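Local structure of glucose-6-phosphate isomerase (Plasmodium falciparum, 3QKI) at residues 138-149 with 299-308. The protein probably catalyses the reversible conversion of alpha-D-glucose 6-phosphate to beta-D-fructose 6-phosphate, the second step of glycolysis. Numbering follows the deposited sequence.
Sequences DVHGVLKKIEKY and RDNVFEFWDW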
# COMPACT_ATOMS: atom_id res chain seq x y z
N ASP A 138 36.23 -4.64 -4.77
CA ASP A 138 35.56 -3.48 -4.19
C ASP A 138 34.35 -3.95 -3.37
O ASP A 138 34.15 -3.45 -2.27
CB ASP A 138 35.09 -2.52 -5.30
CG ASP A 138 36.19 -1.79 -6.03
OD1 ASP A 138 37.06 -1.20 -5.36
OD2 ASP A 138 36.16 -1.78 -7.28
N VAL A 139 33.57 -4.91 -3.92
CA VAL A 139 32.37 -5.49 -3.29
C VAL A 139 32.77 -6.08 -1.93
O VAL A 139 32.19 -5.72 -0.90
CB VAL A 139 31.68 -6.54 -4.20
CG1 VAL A 139 30.64 -7.37 -3.44
CG2 VAL A 139 31.05 -5.89 -5.43
N HIS A 140 33.78 -6.96 -1.94
CA HIS A 140 34.26 -7.57 -0.71
C HIS A 140 35.00 -6.66 0.27
O HIS A 140 34.94 -6.92 1.47
CB HIS A 140 34.93 -8.91 -0.95
CG HIS A 140 33.92 -9.93 -1.34
ND1 HIS A 140 33.12 -10.55 -0.40
CD2 HIS A 140 33.57 -10.37 -2.56
CE1 HIS A 140 32.34 -11.37 -1.07
NE2 HIS A 140 32.56 -11.29 -2.38
N GLY A 141 35.65 -5.61 -0.23
CA GLY A 141 36.31 -4.62 0.61
C GLY A 141 35.26 -3.93 1.46
O GLY A 141 35.44 -3.79 2.68
N VAL A 142 34.13 -3.57 0.84
CA VAL A 142 33.00 -2.93 1.55
C VAL A 142 32.33 -3.92 2.51
O VAL A 142 32.11 -3.56 3.66
CB VAL A 142 31.99 -2.26 0.59
CG1 VAL A 142 30.78 -1.72 1.34
CG2 VAL A 142 32.66 -1.16 -0.19
N LEU A 143 32.05 -5.16 2.06
CA LEU A 143 31.43 -6.17 2.91
C LEU A 143 32.27 -6.47 4.17
O LEU A 143 31.70 -6.54 5.27
CB LEU A 143 31.09 -7.46 2.12
CG LEU A 143 29.93 -7.35 1.13
CD1 LEU A 143 29.77 -8.62 0.35
CD2 LEU A 143 28.63 -7.02 1.85
N LYS A 144 33.62 -6.52 4.04
CA LYS A 144 34.52 -6.75 5.18
C LYS A 144 34.43 -5.56 6.16
O LYS A 144 34.42 -5.77 7.37
CB LYS A 144 35.97 -6.93 4.71
CG LYS A 144 36.22 -8.33 4.16
CD LYS A 144 37.49 -8.32 3.31
CE LYS A 144 38.32 -9.57 3.43
NZ LYS A 144 37.69 -10.74 2.76
N LYS A 145 34.32 -4.34 5.63
CA LYS A 145 34.20 -3.13 6.42
C LYS A 145 32.86 -3.15 7.21
O LYS A 145 32.83 -2.76 8.38
CB LYS A 145 34.27 -1.90 5.49
CG LYS A 145 34.36 -0.57 6.21
CD LYS A 145 34.43 0.55 5.21
CE LYS A 145 34.15 1.89 5.80
NZ LYS A 145 35.22 2.30 6.74
N ILE A 146 31.78 -3.61 6.56
CA ILE A 146 30.44 -3.71 7.19
C ILE A 146 30.46 -4.77 8.28
O ILE A 146 29.96 -4.52 9.38
CB ILE A 146 29.31 -3.98 6.15
CG1 ILE A 146 29.12 -2.77 5.21
CG2 ILE A 146 27.99 -4.39 6.85
CD1 ILE A 146 28.30 -3.06 3.96
N GLU A 147 31.04 -5.96 7.98
CA GLU A 147 31.13 -7.05 8.95
C GLU A 147 31.81 -6.54 10.21
O GLU A 147 31.25 -6.72 11.30
CB GLU A 147 31.89 -8.23 8.33
CG GLU A 147 32.12 -9.38 9.29
CD GLU A 147 32.77 -10.60 8.66
OE1 GLU A 147 32.63 -11.69 9.24
OE2 GLU A 147 33.37 -10.47 7.56
N LYS A 148 32.99 -5.85 10.06
CA LYS A 148 33.75 -5.32 11.18
C LYS A 148 32.97 -4.25 11.94
O LYS A 148 32.85 -4.35 13.16
CB LYS A 148 35.14 -4.80 10.75
N TYR A 149 32.41 -3.26 11.24
CA TYR A 149 31.66 -2.18 11.86
C TYR A 149 30.41 -2.68 12.60
O TYR A 149 30.19 -2.28 13.74
CB TYR A 149 31.30 -1.08 10.83
CG TYR A 149 30.60 0.11 11.45
CD1 TYR A 149 31.33 1.13 12.07
CD2 TYR A 149 29.22 0.21 11.45
CE1 TYR A 149 30.70 2.22 12.66
CE2 TYR A 149 28.57 1.29 12.06
CZ TYR A 149 29.31 2.29 12.66
OH TYR A 149 28.67 3.35 13.26
N ARG A 299 35.86 9.32 7.99
CA ARG A 299 36.18 8.46 6.84
C ARG A 299 35.92 7.01 7.04
O ARG A 299 35.60 6.30 6.07
CB ARG A 299 37.61 8.68 6.34
CG ARG A 299 37.81 10.06 5.73
CD ARG A 299 36.81 10.30 4.60
NE ARG A 299 37.46 10.62 3.34
CZ ARG A 299 37.94 9.72 2.49
NH1 ARG A 299 37.83 8.42 2.74
NH2 ARG A 299 38.54 10.12 1.38
N ASP A 300 36.04 6.54 8.28
CA ASP A 300 35.76 5.14 8.59
C ASP A 300 34.27 4.88 8.58
O ASP A 300 33.85 3.73 8.64
CB ASP A 300 36.31 4.81 9.98
CG ASP A 300 37.82 4.75 10.06
OD1 ASP A 300 38.34 4.69 11.21
OD2 ASP A 300 38.48 4.75 8.99
N ASN A 301 33.46 5.97 8.56
CA ASN A 301 32.01 5.88 8.65
C ASN A 301 31.27 6.08 7.31
O ASN A 301 30.05 6.26 7.27
CB ASN A 301 31.50 6.82 9.77
CG ASN A 301 31.72 6.27 11.17
OD1 ASN A 301 32.58 5.41 11.41
ND2 ASN A 301 30.86 6.63 12.09
N VAL A 302 32.02 5.99 6.21
CA VAL A 302 31.48 6.13 4.86
C VAL A 302 31.62 4.80 4.14
O VAL A 302 32.73 4.28 3.99
CB VAL A 302 32.05 7.30 4.03
CG1 VAL A 302 31.31 7.43 2.70
CG2 VAL A 302 31.97 8.61 4.81
N PHE A 303 30.48 4.25 3.73
CA PHE A 303 30.40 2.95 3.07
C PHE A 303 30.02 3.17 1.61
O PHE A 303 29.04 3.83 1.29
CB PHE A 303 29.40 2.05 3.81
CG PHE A 303 29.84 1.75 5.24
CD1 PHE A 303 29.64 2.68 6.26
CD2 PHE A 303 30.51 0.58 5.54
CE1 PHE A 303 30.04 2.40 7.56
CE2 PHE A 303 30.93 0.32 6.85
CZ PHE A 303 30.70 1.23 7.85
N GLU A 304 30.86 2.69 0.72
CA GLU A 304 30.67 2.92 -0.70
C GLU A 304 29.79 1.90 -1.42
O GLU A 304 29.58 0.77 -0.98
CB GLU A 304 32.05 3.16 -1.39
CG GLU A 304 32.67 1.96 -2.09
CD GLU A 304 34.14 2.06 -2.47
OE1 GLU A 304 34.44 2.13 -3.68
OE2 GLU A 304 34.99 1.95 -1.55
N PHE A 305 29.25 2.36 -2.54
CA PHE A 305 28.52 1.59 -3.53
C PHE A 305 28.84 2.18 -4.91
O PHE A 305 29.58 3.16 -4.97
CB PHE A 305 27.04 1.35 -3.19
CG PHE A 305 26.08 2.51 -3.27
CD1 PHE A 305 26.14 3.54 -2.34
CD2 PHE A 305 25.01 2.48 -4.15
CE1 PHE A 305 25.20 4.57 -2.36
CE2 PHE A 305 24.07 3.50 -4.17
CZ PHE A 305 24.17 4.54 -3.27
N TRP A 306 28.44 1.52 -5.99
CA TRP A 306 28.89 1.91 -7.33
C TRP A 306 27.79 2.30 -8.29
O TRP A 306 26.63 1.94 -8.07
CB TRP A 306 29.80 0.79 -7.88
CG TRP A 306 30.88 0.45 -6.89
CD1 TRP A 306 32.05 1.12 -6.71
CD2 TRP A 306 30.76 -0.46 -5.78
NE1 TRP A 306 32.69 0.67 -5.58
CE2 TRP A 306 31.92 -0.31 -4.99
CE3 TRP A 306 29.78 -1.39 -5.37
CZ2 TRP A 306 32.15 -1.07 -3.84
CZ3 TRP A 306 30.01 -2.15 -4.24
CH2 TRP A 306 31.19 -1.99 -3.49
N ASP A 307 28.15 3.05 -9.35
CA ASP A 307 27.16 3.51 -10.33
C ASP A 307 26.41 2.39 -11.07
O ASP A 307 25.32 2.63 -11.56
CB ASP A 307 27.71 4.61 -11.27
CG ASP A 307 28.71 4.17 -12.32
OD1 ASP A 307 29.15 5.03 -13.12
OD2 ASP A 307 29.07 2.96 -12.33
N TRP A 308 27.00 1.17 -11.12
CA TRP A 308 26.38 -0.01 -11.73
C TRP A 308 25.35 -0.70 -10.80
O TRP A 308 24.78 -1.74 -11.14
CB TRP A 308 27.41 -0.98 -12.32
CG TRP A 308 28.65 -1.20 -11.49
CD1 TRP A 308 29.90 -0.71 -11.74
CD2 TRP A 308 28.77 -2.04 -10.33
NE1 TRP A 308 30.78 -1.15 -10.79
CE2 TRP A 308 30.12 -2.00 -9.93
CE3 TRP A 308 27.87 -2.82 -9.59
CZ2 TRP A 308 30.59 -2.69 -8.80
CZ3 TRP A 308 28.34 -3.53 -8.49
CH2 TRP A 308 29.68 -3.45 -8.11
O HOH W 1 38.02 2.00 7.46
O HOH W 2 30.13 4.93 14.83
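Val142 and Phe303 mark the closest backbone approach of helical segment 138-149 to segment 299-308, their CA atoms 6.6 Å apart. Strand residues 302-303 pack against the middle of the helical segment, and segment 299-308 runs roughly antiparallel to the helix, from Asn301 near Tyr149 to the tryptophans near Val139. How one side chain can serve both apolar and polar partners is well illustrated by Lys145, whose CE lies over one face of the Phe303 ring, 4.0 Å from the centroid, in a CH-pi contact. Ile146 CG1 packs obliquely on CD2 of the same ring. The ring's edge is turned into the face of Tyr149 in a T-shaped pair, planes 65° apart, with Phe303 CZ 3.8 Å from Tyr149 CG.

Lys145 leaves the helix with CG anti to the backbone N (chi1 -171°), runs out extended across Phe303 and bends only at its last torsion (67°). That bend brings NZ to 2.7 Å from Asp300 O, above the carbonyl plane; a water links the same ammonium to Asp300 OD2. Further along, Val142 CG2 sits 3.7 Å from both Glu304 CG and Trp306 CZ2. The Trp306 indole also meets Asp138 CB and Val139 CA; its NE1 donates a bent hydrogen bond to Glu304 OE1, which lies out of the indole plane and is met on its anti side, probably helping to fix the ring's rotation. Val139 CG2 touches the edge of Trp308 at CH2.

Trp306 comes within about 5 Å, side chain to side chain, of Lys250, which binds beta-D-fructose 6-phosphate, absent here. Segment 299-308 carries the edge strand of a five-stranded parallel sheet flanked by helices, consistent with a sugar isomerase (SIS) domain. Asn301 ND2 is hydrogen-bonded to Met282 O of neighbouring strand 282-285. Helix 135-154 covers this edge together with helix 318-328, whose Leu322 touches Phe303 and whose Ser318 OG is hydrogen-bonded to Glu304 O.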